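PDB 2W1K: putative sortase from Streptococcus pneumoniae, which is a class C sortase, a transpeptidase that probably joins pilin subunits covalently during assembly of the pneumococcal pilus fibre. Local coordinates for residues Phe12-Tyr21 with Tyr135-Val143. Sequence-based numbering, arbitrary orientation.
Sequences FVKSMTTEMY and YYDNGQEIV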
# COMPACT_ATOMS: atom_id res chain seq x y z
N PHE A 12 15.43 -4.69 -2.26
CA PHE A 12 14.66 -4.17 -1.12
C PHE A 12 14.99 -4.96 0.13
O PHE A 12 15.57 -4.40 1.09
CB PHE A 12 13.14 -4.21 -1.35
CG PHE A 12 12.36 -3.76 -0.14
CD1 PHE A 12 12.49 -2.45 0.34
CD2 PHE A 12 11.53 -4.66 0.56
CE1 PHE A 12 11.77 -2.04 1.48
CE2 PHE A 12 10.82 -4.24 1.69
CZ PHE A 12 10.95 -2.93 2.14
N VAL A 13 14.68 -6.26 0.12
CA VAL A 13 14.87 -7.08 1.30
C VAL A 13 16.31 -7.08 1.80
O VAL A 13 16.53 -6.92 3.01
CB VAL A 13 14.37 -8.54 1.19
CG1 VAL A 13 14.76 -9.35 2.48
CG2 VAL A 13 12.89 -8.55 1.03
N LYS A 14 17.28 -7.34 0.92
CA LYS A 14 18.58 -7.74 1.43
C LYS A 14 19.24 -6.53 2.01
O LYS A 14 20.05 -6.65 2.92
CB LYS A 14 19.50 -8.42 0.38
CG LYS A 14 20.67 -7.55 -0.20
CD LYS A 14 21.67 -7.01 0.88
CE LYS A 14 23.09 -7.72 0.95
NZ LYS A 14 23.86 -7.39 2.25
N SER A 15 18.91 -5.37 1.48
CA SER A 15 19.57 -4.19 1.93
C SER A 15 19.09 -3.77 3.34
O SER A 15 19.83 -3.12 4.11
CB SER A 15 19.36 -3.08 0.93
OG SER A 15 18.05 -2.62 1.12
N MET A 16 17.86 -4.16 3.72
CA MET A 16 17.28 -3.73 4.98
C MET A 16 17.89 -4.42 6.19
O MET A 16 17.40 -5.45 6.63
CB MET A 16 15.79 -3.97 4.98
CG MET A 16 15.18 -3.65 6.29
SD MET A 16 13.84 -2.52 6.10
CE MET A 16 14.28 -1.08 5.12
N THR A 17 18.95 -3.88 6.75
CA THR A 17 19.39 -4.35 8.04
C THR A 17 18.34 -4.14 9.17
O THR A 17 17.38 -3.35 9.01
CB THR A 17 20.64 -3.56 8.37
OG1 THR A 17 20.27 -2.24 8.78
CG2 THR A 17 21.46 -3.42 7.08
N THR A 18 18.55 -4.80 10.31
CA THR A 18 17.82 -4.55 11.52
C THR A 18 17.77 -3.06 11.94
O THR A 18 16.73 -2.54 12.29
CB THR A 18 18.34 -5.47 12.67
OG1 THR A 18 17.77 -6.78 12.48
CG2 THR A 18 17.81 -5.03 13.96
N GLU A 19 18.90 -2.37 11.82
CA GLU A 19 18.98 -0.94 12.16
C GLU A 19 18.16 -0.10 11.21
O GLU A 19 17.37 0.71 11.69
CB GLU A 19 20.44 -0.53 12.15
CG GLU A 19 20.76 0.87 12.66
CD GLU A 19 22.24 1.19 12.48
OE1 GLU A 19 22.67 1.51 11.35
OE2 GLU A 19 23.00 1.11 13.48
N MET A 20 18.27 -0.31 9.90
CA MET A 20 17.36 0.35 8.97
C MET A 20 15.84 0.06 9.23
O MET A 20 15.00 0.94 9.18
CB MET A 20 17.74 0.03 7.54
CG MET A 20 19.00 0.76 7.14
SD MET A 20 19.70 -0.11 5.67
CE MET A 20 21.45 0.45 5.59
N TYR A 21 15.51 -1.15 9.59
CA TYR A 21 14.18 -1.55 9.73
C TYR A 21 13.62 -0.82 10.97
O TYR A 21 12.46 -0.32 10.99
CB TYR A 21 14.14 -3.09 9.95
CG TYR A 21 12.85 -3.61 10.63
CD1 TYR A 21 11.66 -3.81 9.90
CD2 TYR A 21 12.80 -3.84 12.01
CE1 TYR A 21 10.48 -4.24 10.55
CE2 TYR A 21 11.63 -4.23 12.65
CZ TYR A 21 10.49 -4.48 11.93
OH TYR A 21 9.34 -4.96 12.60
N TYR A 135 -0.29 -9.89 0.64
CA TYR A 135 0.86 -9.95 1.53
C TYR A 135 1.70 -8.66 1.37
O TYR A 135 1.94 -8.19 0.22
CB TYR A 135 1.72 -11.13 1.17
CG TYR A 135 0.98 -12.46 1.34
CD1 TYR A 135 0.82 -13.00 2.59
CD2 TYR A 135 0.43 -13.16 0.23
CE1 TYR A 135 0.20 -14.17 2.77
CE2 TYR A 135 -0.27 -14.36 0.39
CZ TYR A 135 -0.34 -14.88 1.67
OH TYR A 135 -0.96 -16.07 1.95
N TYR A 136 2.15 -8.11 2.52
CA TYR A 136 2.83 -6.87 2.48
C TYR A 136 4.19 -7.08 3.14
O TYR A 136 4.28 -7.45 4.29
CB TYR A 136 1.97 -5.75 3.23
CG TYR A 136 2.70 -4.46 3.23
CD1 TYR A 136 2.65 -3.61 2.12
CD2 TYR A 136 3.52 -4.08 4.31
CE1 TYR A 136 3.38 -2.41 2.07
CE2 TYR A 136 4.30 -2.90 4.25
CZ TYR A 136 4.19 -2.06 3.15
OH TYR A 136 4.99 -0.96 3.04
N ASP A 137 5.28 -6.74 2.48
CA ASP A 137 6.58 -7.00 3.07
C ASP A 137 7.31 -5.70 3.48
O ASP A 137 7.55 -4.84 2.60
CB ASP A 137 7.37 -7.83 2.06
CG ASP A 137 8.69 -8.31 2.59
OD1 ASP A 137 9.14 -7.89 3.69
OD2 ASP A 137 9.31 -9.14 1.84
N ASN A 138 7.60 -5.52 4.79
CA ASN A 138 8.22 -4.26 5.26
C ASN A 138 9.69 -4.46 5.39
O ASN A 138 10.42 -3.60 5.96
CB ASN A 138 7.68 -3.74 6.62
CG ASN A 138 7.80 -4.76 7.78
OD1 ASN A 138 8.65 -5.61 7.85
ND2 ASN A 138 6.91 -4.63 8.69
N GLY A 139 10.15 -5.59 4.90
CA GLY A 139 11.59 -5.91 5.02
C GLY A 139 11.91 -7.11 5.84
O GLY A 139 12.52 -8.08 5.34
N GLN A 140 11.52 -7.06 7.11
CA GLN A 140 11.72 -8.15 8.11
C GLN A 140 10.51 -8.94 8.47
O GLN A 140 10.64 -9.90 9.20
CB GLN A 140 12.19 -7.55 9.45
CG GLN A 140 13.29 -6.56 9.26
CD GLN A 140 14.68 -7.14 9.26
OE1 GLN A 140 15.56 -6.76 8.46
NE2 GLN A 140 14.92 -8.02 10.18
N GLU A 141 9.34 -8.48 8.04
CA GLU A 141 8.08 -9.13 8.33
C GLU A 141 7.18 -9.13 7.06
O GLU A 141 7.19 -8.17 6.25
CB GLU A 141 7.31 -8.30 9.35
CG GLU A 141 8.14 -8.03 10.59
CD GLU A 141 7.44 -7.11 11.57
OE1 GLU A 141 7.26 -5.93 11.16
OE2 GLU A 141 7.04 -7.51 12.72
N ILE A 142 6.30 -10.14 6.96
CA ILE A 142 5.31 -10.14 5.95
C ILE A 142 4.00 -10.01 6.64
O ILE A 142 3.69 -10.80 7.57
CB ILE A 142 5.36 -11.41 5.06
CG1 ILE A 142 6.55 -11.39 4.09
CG2 ILE A 142 4.13 -11.31 4.12
CD1 ILE A 142 7.02 -12.86 3.50
N VAL A 143 3.18 -9.04 6.26
CA VAL A 143 1.91 -8.87 7.01
C VAL A 143 0.91 -9.47 6.05
O VAL A 143 1.00 -9.21 4.85
CB VAL A 143 1.58 -7.39 7.22
CG1 VAL A 143 0.25 -7.22 7.90
CG2 VAL A 143 2.76 -6.72 8.00
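The tight beta-hairpin turn between strands 133-137 and 141-153 sits in the elbow between helices 5-15 and 18-34, with Tyr21 against Asn138, Gln140 and Glu141, and Phe12 against the backbone of 137-139. Gln140 lays its aliphatic part over one face of the Tyr21 ring, a CH-pi contact with CB 4.0 Å from the ring centroid. At the far end of that ring, Tyr21 OH donates to Glu141 OE1 over 2.7 Å, coming from above the carboxylate, whose plane stands 86° from the ring. The same oxygen also accepts from Asn138 ND2, at 2.8 Å and on its anti side, so two donors grip it; Glu141 OE2 is hydrogen-bonded to Gln196 and to a MES molecule, probably from the crystallisation liquor. The two N-terminal helices pack here against a hairpin of the sortase beta-barrel, whose strand 133-137 also pairs with 65-69. Phe12 sends CE2 to 3.4 Å from Asp137 O, while CZ meets the Asn138 carbonyl carbon near the ring plane. Inside the turn, Asp137 OD1 takes Gly139 N in an Asx turn, and OD2, hydrogen-bonded to His9 and in a salt bridge with Lys197, lies 3.7 Å from Val13 CG2. Met16 bends at chi2 and chi3 to bring SD within 3.6 Å of Asn138 O.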